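PDB 3FCP: L-Ala-D/L-Glu epimerase, a muconate lactonizing enzyme from Klebsiella pneumoniae subsp. pneumoniae MGH 78578, which belongs to the muconate lactonizing enzyme branch of the enolase superfamily, joining a capping N-terminal domain to a magnesium-binding barrel domain. Local coordinates for residues A5-D16 with Q33-D44; N233-Q241 with Q261-G269. All coordinates share one frame; numbering follows the deposited sequence.

Interaction 1. Residues A5-D16 with Q33-D44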
loop_
_atom_site.group_PDB
_atom_site.type_symbol
_atom_site.label_atom_id
_atom_site.label_comp_id
_atom_site.label_asym_id
_atom_site.label_seq_id
_atom_site.Cartn_x
_atom_site.Cartn_y
_atom_site.Cartn_z
ATOM N N ALA A 5 10.813 47.033 20.526
ATOM C CA ALA A 5 9.779 47.636 21.351
ATOM C C ALA A 5 8.915 46.516 21.900
ATOM O O ALA A 5 9.013 45.371 21.453
ATOM C CB ALA A 5 8.923 48.596 20.508
ATOM N N THR A 6 8.080 46.830 22.878
ATOM C CA THR A 6 7.198 45.817 23.425
ATOM C C THR A 6 5.774 46.213 23.056
ATOM O O THR A 6 5.508 47.378 22.755
ATOM C CB THR A 6 7.324 45.723 24.960
ATOM O OG1 THR A 6 6.976 46.981 25.543
ATOM C CG2 THR A 6 8.747 45.366 25.357
ATOM N N VAL A 7 4.857 45.253 23.049
ATOM C CA VAL A 7 3.478 45.595 22.738
ATOM C C VAL A 7 2.871 46.214 23.996
ATOM O O VAL A 7 2.867 45.608 25.071
ATOM C CB VAL A 7 2.662 44.348 22.233
ATOM C CG1 VAL A 7 3.438 43.078 22.464
ATOM C CG2 VAL A 7 1.293 44.289 22.891
ATOM N N GLU A 8 2.397 47.447 23.866
ATOM C CA GLU A 8 1.813 48.141 25.003
ATOM C C GLU A 8 0.310 48.021 25.047
ATOM O O GLU A 8 -0.278 47.918 26.121
ATOM C CB GLU A 8 2.213 49.618 24.999
ATOM C CG GLU A 8 3.591 49.846 25.579
ATOM C CD GLU A 8 3.784 51.253 26.125
ATOM O OE1 GLU A 8 4.698 51.429 26.961
ATOM O OE2 GLU A 8 3.034 52.172 25.719
ATOM N N GLN A 9 -0.319 48.026 23.882
ATOM C CA GLN A 9 -1.761 47.908 23.847
ATOM C C GLN A 9 -2.266 47.243 22.576
ATOM O O GLN A 9 -1.622 47.296 21.527
ATOM C CB GLN A 9 -2.410 49.290 23.993
ATOM C CG GLN A 9 -3.913 49.212 24.197
ATOM C CD GLN A 9 -4.283 48.448 25.464
ATOM O OE1 GLN A 9 -4.249 48.999 26.570
ATOM N NE2 GLN A 9 -4.618 47.166 25.311
ATOM N N ILE A 10 -3.424 46.607 22.699
ATOM C CA ILE A 10 -4.080 45.939 21.590
ATOM C C ILE A 10 -5.561 46.291 21.678
ATOM O O ILE A 10 -6.207 46.062 22.699
ATOM C CB ILE A 10 -3.904 44.392 21.659
ATOM C CG1 ILE A 10 -2.438 44.019 21.425
ATOM C CG2 ILE A 10 -4.780 43.720 20.613
ATOM C CD1 ILE A 10 -2.139 42.522 21.540
ATOM N N GLU A 11 -6.082 46.876 20.609
ATOM C CA GLU A 11 -7.486 47.263 20.534
ATOM C C GLU A 11 -8.093 46.481 19.375
ATOM O O GLU A 11 -7.378 46.069 18.468
ATOM C CB GLU A 11 -7.616 48.754 20.211
ATOM C CG GLU A 11 -6.984 49.718 21.200
ATOM C CD GLU A 11 -6.804 51.102 20.592
ATOM O OE1 GLU A 11 -5.787 51.322 19.898
ATOM O OE2 GLU A 11 -7.690 51.965 20.793
ATOM N N SER A 12 -9.403 46.273 19.408
ATOM C CA SER A 12 -10.082 45.580 18.323
ATOM C C SER A 12 -11.538 46.017 18.295
ATOM O O SER A 12 -12.119 46.358 19.324
ATOM C CB SER A 12 -9.974 44.054 18.471
ATOM O OG SER A 12 -10.703 43.567 19.580
ATOM N N TRP A 13 -12.112 46.024 17.100
ATOM C CA TRP A 13 -13.496 46.434 16.909
ATOM C C TRP A 13 -14.151 45.544 15.873
ATOM O O TRP A 13 -13.488 45.073 14.945
ATOM C CB TRP A 13 -13.565 47.856 16.361
ATOM C CG TRP A 13 -12.800 48.890 17.121
ATOM C CD1 TRP A 13 -13.284 49.722 18.089
ATOM C CD2 TRP A 13 -11.432 49.256 16.920
ATOM N NE1 TRP A 13 -12.300 50.593 18.497
ATOM C CE2 TRP A 13 -11.153 50.327 17.796
ATOM C CE3 TRP A 13 -10.413 48.784 16.081
ATOM C CZ2 TRP A 13 -9.895 50.940 17.858
ATOM C CZ3 TRP A 13 -9.159 49.394 16.142
ATOM C CH2 TRP A 13 -8.913 50.462 17.025
ATOM N N ILE A 14 -15.449 45.311 16.034
ATOM C CA ILE A 14 -16.185 44.548 15.046
ATOM C C ILE A 14 -16.777 45.668 14.210
ATOM O O ILE A 14 -17.484 46.530 14.729
ATOM C CB ILE A 14 -17.324 43.711 15.656
ATOM C CG1 ILE A 14 -16.748 42.581 16.515
ATOM C CG2 ILE A 14 -18.186 43.144 14.537
ATOM C CD1 ILE A 14 -17.796 41.661 17.133
ATOM N N VAL A 15 -16.463 45.667 12.925
ATOM C CA VAL A 15 -16.942 46.705 12.029
ATOM C C VAL A 15 -17.879 46.133 10.984
ATOM O O VAL A 15 -17.549 45.153 10.320
ATOM C CB VAL A 15 -15.760 47.382 11.319
ATOM C CG1 VAL A 15 -16.252 48.522 10.463
ATOM C CG2 VAL A 15 -14.764 47.885 12.348
ATOM N N ASP A 16 -19.055 46.739 10.852
ATOM C CA ASP A 16 -20.032 46.299 9.866
ATOM C C ASP A 16 -20.057 47.325 8.747
ATOM O O ASP A 16 -20.545 48.445 8.924
ATOM C CB ASP A 16 -21.424 46.163 10.496
ATOM C CG ASP A 16 -21.467 45.107 11.580
ATOM O OD1 ASP A 16 -20.917 44.010 11.356
ATOM O OD2 ASP A 16 -22.054 45.364 12.650
ATOM N N GLN A 33 -20.836 43.400 5.589
ATOM C CA GLN A 33 -19.759 42.437 5.773
ATOM C C GLN A 33 -19.139 42.840 7.112
ATOM O O GLN A 33 -18.830 44.016 7.327
ATOM C CB GLN A 33 -18.731 42.544 4.643
ATOM C CG GLN A 33 -17.405 41.827 4.907
ATOM C CD GLN A 33 -17.550 40.327 5.126
ATOM O OE1 GLN A 33 -18.259 39.880 6.034
ATOM N NE2 GLN A 33 -16.868 39.544 4.305
ATOM N N SER A 34 -18.984 41.881 8.020
ATOM C CA SER A 34 -18.428 42.176 9.336
ATOM C C SER A 34 -16.937 41.892 9.428
ATOM O O SER A 34 -16.501 40.751 9.278
ATOM C CB SER A 34 -19.170 41.375 10.406
ATOM O OG SER A 34 -20.561 41.627 10.337
ATOM N N LEU A 35 -16.160 42.939 9.686
ATOM C CA LEU A 35 -14.715 42.804 9.800
ATOM C C LEU A 35 -14.266 42.978 11.245
ATOM O O LEU A 35 -14.822 43.799 11.979
ATOM C CB LEU A 35 -14.006 43.878 8.965
ATOM C CG LEU A 35 -14.560 44.259 7.587
ATOM C CD1 LEU A 35 -13.783 45.451 7.052
ATOM C CD2 LEU A 35 -14.471 43.079 6.637
ATOM N N VAL A 36 -13.277 42.199 11.668
ATOM C CA VAL A 36 -12.731 42.386 13.008
ATOM C C VAL A 36 -11.386 43.061 12.758
ATOM O O VAL A 36 -10.461 42.456 12.204
ATOM C CB VAL A 36 -12.516 41.069 13.771
ATOM C CG1 VAL A 36 -11.913 41.376 15.135
ATOM C CG2 VAL A 36 -13.848 40.346 13.954
ATOM N N ILE A 37 -11.302 44.329 13.143
ATOM C CA ILE A 37 -10.111 45.129 12.946
ATOM C C ILE A 37 -9.334 45.252 14.246
ATOM O O ILE A 37 -9.915 45.380 15.328
ATOM C CB ILE A 37 -10.495 46.548 12.435
ATOM C CG1 ILE A 37 -11.210 46.436 11.085
ATOM C CG2 ILE A 37 -9.258 47.434 12.327
ATOM C CD1 ILE A 37 -10.374 45.832 9.981
ATOM N N VAL A 38 -8.016 45.211 14.133
ATOM C CA VAL A 38 -7.160 45.325 15.298
ATOM C C VAL A 38 -6.113 46.410 15.112
ATOM O O VAL A 38 -5.633 46.647 14.003
ATOM C CB VAL A 38 -6.441 43.977 15.593
ATOM C CG1 VAL A 38 -5.736 43.482 14.344
ATOM C CG2 VAL A 38 -5.426 44.152 16.714
ATOM N N ARG A 39 -5.790 47.089 16.206
ATOM C CA ARG A 39 -4.744 48.103 16.199
ATOM C C ARG A 39 -3.850 47.750 17.375
ATOM O O ARG A 39 -4.299 47.686 18.519
ATOM C CB ARG A 39 -5.297 49.518 16.371
ATOM C CG ARG A 39 -4.188 50.578 16.378
ATOM C CD ARG A 39 -4.745 51.982 16.259
ATOM N NE ARG A 39 -5.668 52.291 17.344
ATOM C CZ ARG A 39 -6.494 53.333 17.340
ATOM N NH1 ARG A 39 -6.506 54.162 16.305
ATOM N NH2 ARG A 39 -7.315 53.536 18.363
ATOM N N LEU A 40 -2.583 47.492 17.081
ATOM C CA LEU A 40 -1.624 47.134 18.108
ATOM C C LEU A 40 -0.655 48.291 18.288
ATOM O O LEU A 40 -0.059 48.766 17.322
ATOM C CB LEU A 40 -0.881 45.860 17.697
ATOM C CG LEU A 40 0.094 45.231 18.699
ATOM C CD1 LEU A 40 0.248 43.741 18.388
ATOM C CD2 LEU A 40 1.436 45.947 18.641
ATOM N N THR A 41 -0.514 48.748 19.528
ATOM C CA THR A 41 0.376 49.857 19.826
ATOM C C THR A 41 1.621 49.372 20.547
ATOM O O THR A 41 1.528 48.633 21.531
ATOM C CB THR A 41 -0.329 50.915 20.700
ATOM O OG1 THR A 41 -1.471 51.424 20.003
ATOM C CG2 THR A 41 0.621 52.069 21.008
ATOM N N ARG A 42 2.781 49.784 20.044
ATOM C CA ARG A 42 4.062 49.411 20.636
ATOM C C ARG A 42 4.550 50.492 21.599
ATOM O O ARG A 42 4.046 51.613 21.587
ATOM C CB ARG A 42 5.099 49.201 19.535
ATOM C CG ARG A 42 4.846 47.966 18.679
ATOM C CD ARG A 42 5.471 48.086 17.300
ATOM N NE ARG A 42 6.864 48.537 17.329
ATOM C CZ ARG A 42 7.873 47.883 16.756
ATOM N NH1 ARG A 42 7.657 46.735 16.117
ATOM N NH2 ARG A 42 9.094 48.393 16.779
ATOM N N SER A 43 5.537 50.153 22.423
ATOM C CA SER A 43 6.092 51.096 23.385
ATOM C C SER A 43 6.861 52.233 22.707
ATOM O O SER A 43 7.158 53.246 23.343
ATOM C CB SER A 43 7.008 50.371 24.377
ATOM O OG SER A 43 8.043 49.682 23.705
ATOM N N ASP A 44 7.208 52.067 21.432
ATOM C CA ASP A 44 7.915 53.130 20.721
ATOM C C ASP A 44 6.924 54.079 20.034
ATOM O O ASP A 44 7.320 55.019 19.342
ATOM C CB ASP A 44 8.899 52.546 19.698
ATOM C CG ASP A 44 8.237 51.610 18.695
ATOM O OD1 ASP A 44 7.009 51.407 18.770
ATOM O OD2 ASP A 44 8.962 51.074 17.828
#
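The backbone carbonyl O of Thr-41 takes two amide hydrogens at once, from Glu-8 N at 2.8 Å and from Gln-9 N at 3.1 Å. This is a classic beta bulge, and it shifts the antiparallel register by one residue. Beyond it the pairing is regular, from Gln-9 with Thr-41 down to Asp-16 with Ser-34. At that far end the hydroxyl of Ser-34 donates to Asp-16 OD1 over 2.6 Å, meeting it nearly head-on. Midway, Glu-11 and Arg-39 run side by side on one face of the sheet. A bend at chi3 (59°) brings Arg-39 side-on to the carboxylate: NE reaches OE1 of Glu-11 at 2.7 Å, from above the carboxylate plane, while NH2 reaches OE2 at 2.9 Å on its syn side but tilted out of that plane. Next to it the Trp-13 ring stands almost upright on the guanidinium, planes 82° apart; the ring's CH2 atom lies over one face of the guanidinium, offset toward its rim, 3.7 Å from Arg-39 NH2. At the other end, beyond the bulge, Thr-6 N donates almost straight (172°) to Ser-43 OG. The opposite face is mostly apolar: Ile-10 and Val-38 lie alongside each other, and Leu-40 crosses Ile-10. These are neighbouring strands of the three-stranded antiparallel sheet of the enolase-superfamily N-terminal domain, completed by strand 47-53, with helices 65-80 and 103-121 packed on the Ile-10 and Val-38 face.

Interaction 2. Residues N233-Q241 with Q261-G269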
loop_
_atom_site.group_PDB
_atom_site.type_symbol
_atom_site.label_atom_id
_atom_site.label_comp_id
_atom_site.label_asym_id
_atom_site.label_seq_id
_atom_site.Cartn_x
_atom_site.Cartn_y
_atom_site.Cartn_z
ATOM N N ASN A 233 -11.524 13.894 2.834
ATOM C CA ASN A 233 -10.291 14.159 2.088
ATOM C C ASN A 233 -9.981 12.936 1.225
ATOM O O ASN A 233 -9.322 13.042 0.190
ATOM C CB ASN A 233 -9.117 14.415 3.040
ATOM C CG ASN A 233 -9.143 15.802 3.648
ATOM O OD1 ASN A 233 -8.351 16.108 4.540
ATOM N ND2 ASN A 233 -10.043 16.656 3.167
ATOM N N ALA A 234 -10.454 11.768 1.647
ATOM C CA ALA A 234 -10.211 10.558 0.873
ATOM C C ALA A 234 -10.813 10.729 -0.523
ATOM O O ALA A 234 -10.185 10.381 -1.523
ATOM C CB ALA A 234 -10.823 9.342 1.572
ATOM N N ALA A 235 -12.025 11.278 -0.590
ATOM C CA ALA A 235 -12.682 11.505 -1.879
ATOM C C ALA A 235 -11.931 12.571 -2.681
ATOM O O ALA A 235 -11.769 12.443 -3.901
ATOM C CB ALA A 235 -14.133 11.943 -1.667
ATOM N N LEU A 236 -11.479 13.622 -1.996
ATOM C CA LEU A 236 -10.750 14.702 -2.658
ATOM C C LEU A 236 -9.504 14.135 -3.345
ATOM O O LEU A 236 -9.217 14.457 -4.493
ATOM C CB LEU A 236 -10.336 15.781 -1.649
ATOM C CG LEU A 236 -9.694 17.025 -2.279
ATOM C CD1 LEU A 236 -10.752 17.769 -3.096
ATOM C CD2 LEU A 236 -9.135 17.944 -1.201
ATOM N N VAL A 237 -8.767 13.288 -2.636
ATOM C CA VAL A 237 -7.567 12.675 -3.193
ATOM C C VAL A 237 -7.886 11.808 -4.403
ATOM O O VAL A 237 -7.200 11.884 -5.426
ATOM C CB VAL A 237 -6.845 11.802 -2.139
ATOM C CG1 VAL A 237 -5.715 11.013 -2.792
ATOM C CG2 VAL A 237 -6.301 12.697 -1.020
ATOM N N ARG A 238 -8.921 10.980 -4.282
ATOM C CA ARG A 238 -9.319 10.094 -5.371
ATOM C C ARG A 238 -9.689 10.919 -6.606
ATOM O O ARG A 238 -9.264 10.615 -7.723
ATOM C CB ARG A 238 -10.509 9.225 -4.937
ATOM C CG ARG A 238 -10.995 8.249 -6.008
ATOM C CD ARG A 238 -12.120 7.343 -5.489
ATOM N NE ARG A 238 -13.273 8.090 -4.994
ATOM C CZ ARG A 238 -13.642 8.139 -3.717
ATOM N NH1 ARG A 238 -12.948 7.475 -2.802
ATOM N NH2 ARG A 238 -14.693 8.863 -3.353
ATOM N N LEU A 239 -10.471 11.969 -6.397
ATOM C CA LEU A 239 -10.872 12.834 -7.497
ATOM C C LEU A 239 -9.645 13.483 -8.151
ATOM O O LEU A 239 -9.549 13.529 -9.372
ATOM C CB LEU A 239 -11.840 13.908 -6.993
ATOM C CG LEU A 239 -13.207 13.374 -6.549
ATOM C CD1 LEU A 239 -13.949 14.431 -5.754
ATOM C CD2 LEU A 239 -14.009 12.949 -7.782
ATOM N N SER A 240 -8.692 13.948 -7.345
ATOM C CA SER A 240 -7.500 14.590 -7.902
ATOM C C SER A 240 -6.673 13.621 -8.741
ATOM O O SER A 240 -5.922 14.033 -9.620
ATOM C CB SER A 240 -6.619 15.176 -6.787
ATOM O OG SER A 240 -5.873 14.173 -6.111
ATOM N N GLN A 241 -6.813 12.330 -8.470
ATOM C CA GLN A 241 -6.069 11.321 -9.214
ATOM C C GLN A 241 -6.808 10.800 -10.448
ATOM O O GLN A 241 -6.187 10.234 -11.347
ATOM C CB GLN A 241 -5.714 10.150 -8.290
ATOM C CG GLN A 241 -4.660 10.492 -7.232
ATOM C CD GLN A 241 -4.579 9.462 -6.114
ATOM O OE1 GLN A 241 -3.719 9.548 -5.236
ATOM N NE2 GLN A 241 -5.481 8.489 -6.136
ATOM N N GLN A 261 -0.042 16.563 5.254
ATOM C CA GLN A 261 -0.879 15.365 5.324
ATOM C C GLN A 261 -1.595 15.054 4.004
ATOM O O GLN A 261 -1.555 13.921 3.520
ATOM C CB GLN A 261 -1.898 15.518 6.456
ATOM C CG GLN A 261 -1.284 15.451 7.846
ATOM C CD GLN A 261 -2.234 15.933 8.938
ATOM O OE1 GLN A 261 -3.451 15.735 8.848
ATOM N NE2 GLN A 261 -1.680 16.554 9.981
ATOM N N LEU A 262 -2.247 16.052 3.422
ATOM C CA LEU A 262 -2.966 15.854 2.161
ATOM C C LEU A 262 -2.022 15.420 1.032
ATOM O O LEU A 262 -2.318 14.492 0.282
ATOM C CB LEU A 262 -3.675 17.143 1.745
ATOM C CG LEU A 262 -5.163 17.122 1.383
ATOM C CD1 LEU A 262 -5.444 18.320 0.477
ATOM C CD2 LEU A 262 -5.557 15.830 0.686
ATOM N N ALA A 263 -0.890 16.105 0.909
ATOM C CA ALA A 263 0.089 15.787 -0.126
ATOM C C ALA A 263 0.614 14.348 0.031
ATOM O O ALA A 263 0.702 13.589 -0.935
ATOM C CB ALA A 263 1.249 16.788 -0.061
ATOM N N GLN A 264 0.951 13.982 1.262
ATOM C CA GLN A 264 1.474 12.653 1.566
ATOM C C GLN A 264 0.437 11.593 1.188
ATOM O O GLN A 264 0.774 10.495 0.747
ATOM C CB GLN A 264 1.814 12.588 3.067
ATOM C CG GLN A 264 2.361 11.261 3.575
ATOM C CD GLN A 264 1.300 10.186 3.687
ATOM O OE1 GLN A 264 0.285 10.368 4.353
ATOM N NE2 GLN A 264 1.534 9.057 3.031
ATOM N N GLN A 265 -0.831 11.951 1.344
ATOM C CA GLN A 265 -1.937 11.059 1.037
ATOM C C GLN A 265 -2.070 10.817 -0.469
ATOM O O GLN A 265 -2.755 9.886 -0.893
ATOM C CB GLN A 265 -3.223 11.660 1.586
ATOM C CG GLN A 265 -4.303 10.659 1.921
ATOM C CD GLN A 265 -5.479 11.320 2.613
ATOM O OE1 GLN A 265 -5.294 12.141 3.521
ATOM N NE2 GLN A 265 -6.695 10.966 2.194
ATOM N N GLY A 266 -1.423 11.662 -1.271
ATOM C CA GLY A 266 -1.475 11.496 -2.713
ATOM C C GLY A 266 -2.226 12.568 -3.488
ATOM O O GLY A 266 -2.401 12.450 -4.702
ATOM N N PHE A 267 -2.676 13.615 -2.806
ATOM C CA PHE A 267 -3.404 14.683 -3.481
ATOM C C PHE A 267 -2.519 15.412 -4.484
ATOM O O PHE A 267 -1.372 15.741 -4.195
ATOM C CB PHE A 267 -3.926 15.716 -2.474
ATOM C CG PHE A 267 -4.573 16.915 -3.121
ATOM C CD1 PHE A 267 -5.884 16.853 -3.575
ATOM C CD2 PHE A 267 -3.857 18.092 -3.304
ATOM C CE1 PHE A 267 -6.481 17.951 -4.203
ATOM C CE2 PHE A 267 -4.437 19.196 -3.930
ATOM C CZ PHE A 267 -5.756 19.126 -4.382
ATOM N N THR A 268 -3.054 15.663 -5.670
ATOM C CA THR A 268 -2.309 16.393 -6.679
ATOM C C THR A 268 -3.227 17.485 -7.220
ATOM O O THR A 268 -4.399 17.239 -7.514
ATOM C CB THR A 268 -1.821 15.472 -7.826
ATOM O OG1 THR A 268 -1.070 16.251 -8.771
ATOM C CG2 THR A 268 -2.991 14.805 -8.531
ATOM N N GLY A 269 -2.686 18.691 -7.315
ATOM C CA GLY A 269 -3.444 19.833 -7.788
ATOM C C GLY A 269 -2.878 21.091 -7.151
ATOM O O GLY A 269 -1.666 21.307 -7.175
#
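Val-237 and Leu-262 slide past each other in opposite directions, CG2 of the valine lying 3.6 Å from CD2 of the leucine. The other valine methyl, CG1, sits against the backbone of Gln-265 and Gly-266. Gln-265 crosses the valine obliquely, its extended chain passing CG2. Next to the valine in the sequence, Leu-236 meets Leu-262 at about a right angle, with CD2 of Leu-236 at 4.1 Å from CD1 of Leu-262. That same Leu-262 CD1 covers one face of the Phe-267 ring, toward its rim, while Leu-236 CG lies 3.9 Å from ring atom CE1. The torsion chi1 of 77° tucks the Ser-240 hydroxyl back over its own helix, where it donates to Val-237 O at 2.7 Å and accepts from Thr-268 N at 3.2 Å. Gly-266, with positive phi, closes the preceding helix in a Schellman motif, Phe-267 N bonding back to Leu-262 O at 3.2 Å. Helices 233-242 and 256-264 are neighbours in the barrel domain, and the chain after the second passes Ser-240 into barrel strand 270-273. Leu-236 and Phe-267 also rest on Ile-247 of strand 246-249. The chemistry is thus chiefly apolar, and the bond relayed by Ser-240 adds a polar tie, giving the Thr-268 amide a partner on the neighbouring helix.

From the N terminus, interaction 1 comes first: 5-16 runs out, 16 residues follow, partly unmodelled, and 33-44 returns alongside, closing a hairpin-like loop in the N-terminal domain. The chain then passes through strand 47-53 and the helices of that domain before entering the barrel. Interaction 2 closes later, over 19 residues: helix 233-242 leads through strand 246-249 into helix 256-264, and 261-269 comes back against the first helix. The two loops follow in series and neither nest nor cross. Their centres are 38 Å apart, on opposite sides of the chain's centre; interaction 1 joins strands of the N-terminal domain, interaction 2 joins neighbouring alpha/beta units of the barrel.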